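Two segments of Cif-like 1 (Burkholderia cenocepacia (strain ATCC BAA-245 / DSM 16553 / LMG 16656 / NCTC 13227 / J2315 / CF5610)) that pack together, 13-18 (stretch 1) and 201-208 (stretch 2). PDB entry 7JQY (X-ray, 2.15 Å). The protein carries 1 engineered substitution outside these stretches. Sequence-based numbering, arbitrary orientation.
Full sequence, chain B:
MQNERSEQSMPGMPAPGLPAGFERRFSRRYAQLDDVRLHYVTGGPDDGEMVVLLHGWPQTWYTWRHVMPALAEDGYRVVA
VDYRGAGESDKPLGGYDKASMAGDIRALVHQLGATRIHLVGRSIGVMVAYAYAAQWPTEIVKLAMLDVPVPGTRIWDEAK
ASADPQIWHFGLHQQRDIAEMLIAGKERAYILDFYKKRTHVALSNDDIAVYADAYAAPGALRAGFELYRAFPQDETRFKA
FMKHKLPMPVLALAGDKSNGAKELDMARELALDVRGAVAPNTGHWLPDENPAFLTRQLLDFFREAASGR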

# COMPACT_ATOMS: atom_id res chain seq x y z
N MET B 13 21.65 -28.77 -9.80
CA MET B 13 20.78 -27.64 -9.68
C MET B 13 21.61 -26.41 -9.39
O MET B 13 22.69 -26.52 -8.91
N PRO B 14 21.08 -25.23 -9.66
CA PRO B 14 21.85 -24.00 -9.41
C PRO B 14 22.23 -23.84 -7.94
O PRO B 14 21.43 -24.11 -7.04
N ALA B 15 23.48 -23.43 -7.71
CA ALA B 15 24.03 -23.18 -6.38
C ALA B 15 24.21 -21.68 -6.15
O ALA B 15 25.15 -21.09 -6.69
N PRO B 16 23.36 -21.03 -5.36
CA PRO B 16 23.45 -19.58 -5.20
C PRO B 16 24.59 -19.15 -4.29
O PRO B 16 25.13 -19.93 -3.50
N GLY B 17 24.97 -17.87 -4.42
CA GLY B 17 25.89 -17.22 -3.51
C GLY B 17 27.32 -17.15 -4.04
O GLY B 17 27.64 -17.59 -5.15
N LEU B 18 28.17 -16.58 -3.20
CA LEU B 18 29.59 -16.51 -3.49
C LEU B 18 30.19 -17.92 -3.44
O LEU B 18 29.72 -18.77 -2.68
N VAL B 201 21.03 -20.61 -19.34
CA VAL B 201 21.33 -21.42 -18.17
C VAL B 201 20.45 -20.96 -17.02
O VAL B 201 20.35 -19.76 -16.74
N ALA B 202 19.81 -21.92 -16.35
CA ALA B 202 18.96 -21.59 -15.21
C ALA B 202 19.79 -21.01 -14.07
O ALA B 202 20.80 -21.60 -13.65
N LEU B 203 19.38 -19.85 -13.57
CA LEU B 203 20.03 -19.19 -12.45
C LEU B 203 19.14 -19.22 -11.21
O LEU B 203 17.93 -19.42 -11.28
N SER B 204 19.76 -19.01 -10.06
CA SER B 204 19.02 -19.02 -8.81
C SER B 204 18.42 -17.64 -8.59
O SER B 204 19.06 -16.63 -8.87
N ASN B 205 17.17 -17.62 -8.13
CA ASN B 205 16.51 -16.36 -7.82
C ASN B 205 17.28 -15.57 -6.78
O ASN B 205 17.30 -14.33 -6.83
N ASP B 206 17.91 -16.25 -5.82
CA ASP B 206 18.63 -15.54 -4.78
C ASP B 206 19.79 -14.74 -5.35
O ASP B 206 20.09 -13.65 -4.86
N ASP B 207 20.42 -15.24 -6.42
CA ASP B 207 21.53 -14.50 -7.02
C ASP B 207 21.04 -13.25 -7.74
O ASP B 207 21.60 -12.16 -7.58
N ILE B 208 19.98 -13.38 -8.55
CA ILE B 208 19.45 -12.22 -9.26
C ILE B 208 18.91 -11.19 -8.27
O ILE B 208 19.03 -9.98 -8.50

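Stretch 1 is an irregular segment that lies against the non-helical residues and the first helical residues of stretch 2. The contact is small, with 275 Å² buried over both sides. Pro-14 and Pro-16 cover the most surface on one side, and Asp-207 the most on the other.

Pro-14 points toward stretch 2, with its ring in the C-gamma exo pucker. It packs on the residues before the helix. Pro-14 CG lies 3.5 Å from Ala-202 O and 4.3 Å from Ala-202 CB. The latter is an apolar side-chain contact; Ala-202 is buried and its CB also points inward. Pro-14 also touches Ser-204: Pro-14 CB is 4.0 Å from Ser-204 N and 4.3 Å from Ser-204 CB.

Ala-15 turns its CB away, so the next inward side chain is Pro-16. Its ring has the C-gamma endo pucker. Pro-16 CB approaches Ser-204 OG at 3.3 Å, a contact between carbon and oxygen rather than a hydrogen bond. Pro-16 CB also lies 4.1 Å from Asp-206 CB. Asp-206 points toward stretch 1 with chi1 in the m rotamer.

Ser-204 thus touches both prolines. Its chi1 is t. Ser-204 is the N-cap residue of the helix, and Ser-204 OG accepts a capping hydrogen bond from Asp-206 N at 3.1 Å. One side chain therefore both caps the helix and packs against stretch 1.

Asp-207 supplies the polar part of the contact. Its CA-to-CB bond points sideways, but the end of the side chain comes nearer to stretch 1. Chi1 is -83°, in the m well. Asp-207 OD1 accepts a hydrogen bond from Gly-17 N at 2.9 Å, with an N-H...acceptor angle of 162°, close to linear. This is the only direct hydrogen bond across the stretches. OD1 is also hydrogen-bonded elsewhere in the structure. Asp-207 OD2 lies 3.5 Å from Pro-16 CA.

A water extends this polar link. Water 1 donates to Asp-207 OD2 at 2.7 Å, measured from the water O, and that O is 3.0 Å from Gly-17 O, to which it also donates. Gly-17 is thus tied to Asp-207 directly through its N and indirectly through its O. Gly-17 has phi 99° and psi -179°. At these angles a CB would be jammed against the carbonyl O of Pro-16, so the backbone itself calls for glycine here.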

# COMPACT_ATOMS: atom_id res chain seq x y z
CB MET B 13 19.79 -27.88 -8.57
CG MET B 13 18.94 -29.11 -8.75
SD MET B 13 17.63 -29.01 -9.93
CE MET B 13 16.42 -28.15 -9.04
CB PRO B 14 20.90 -22.89 -9.87
CG PRO B 14 19.98 -23.57 -10.86
CD PRO B 14 19.79 -24.95 -10.33
CB ALA B 15 25.37 -23.91 -6.22
CB PRO B 16 22.10 -19.20 -4.58
CG PRO B 16 21.68 -20.43 -3.82
CD PRO B 16 22.20 -21.60 -4.64
CB LEU B 18 30.31 -15.62 -2.47
CG LEU B 18 29.88 -14.16 -2.34
CD1 LEU B 18 30.53 -13.50 -1.11
CD2 LEU B 18 30.23 -13.40 -3.60
CB VAL B 201 22.82 -21.31 -17.81
CG1 VAL B 201 23.13 -22.05 -16.51
CG2 VAL B 201 23.69 -21.84 -18.96
CB ALA B 202 18.21 -22.83 -14.73
CB LEU B 203 20.38 -17.75 -12.80
CG LEU B 203 21.07 -17.64 -14.16
CD1 LEU B 203 21.02 -16.21 -14.66
CD2 LEU B 203 22.50 -18.12 -14.03
CB SER B 204 19.92 -19.40 -7.64
OG SER B 204 19.36 -18.98 -6.40
CB ASN B 205 15.09 -16.60 -7.30
CG ASN B 205 14.15 -17.08 -8.37
OD1 ASN B 205 14.39 -16.91 -9.57
ND2 ASN B 205 13.04 -17.67 -7.94
CB ASP B 206 19.14 -16.50 -3.72
CG ASP B 206 18.03 -17.27 -3.03
OD1 ASP B 206 16.84 -16.90 -3.19
OD2 ASP B 206 18.35 -18.26 -2.35
CB ASP B 207 22.30 -15.39 -7.99
CG ASP B 207 23.31 -16.28 -7.31
OD1 ASP B 207 23.83 -15.90 -6.24
OD2 ASP B 207 23.58 -17.36 -7.88
CB ILE B 208 18.38 -12.66 -10.28
CG1 ILE B 208 18.90 -13.81 -11.16
CG2 ILE B 208 17.96 -11.49 -11.17
CD1 ILE B 208 17.81 -14.60 -11.85
O HOH W 1 26.20 -17.92 -7.76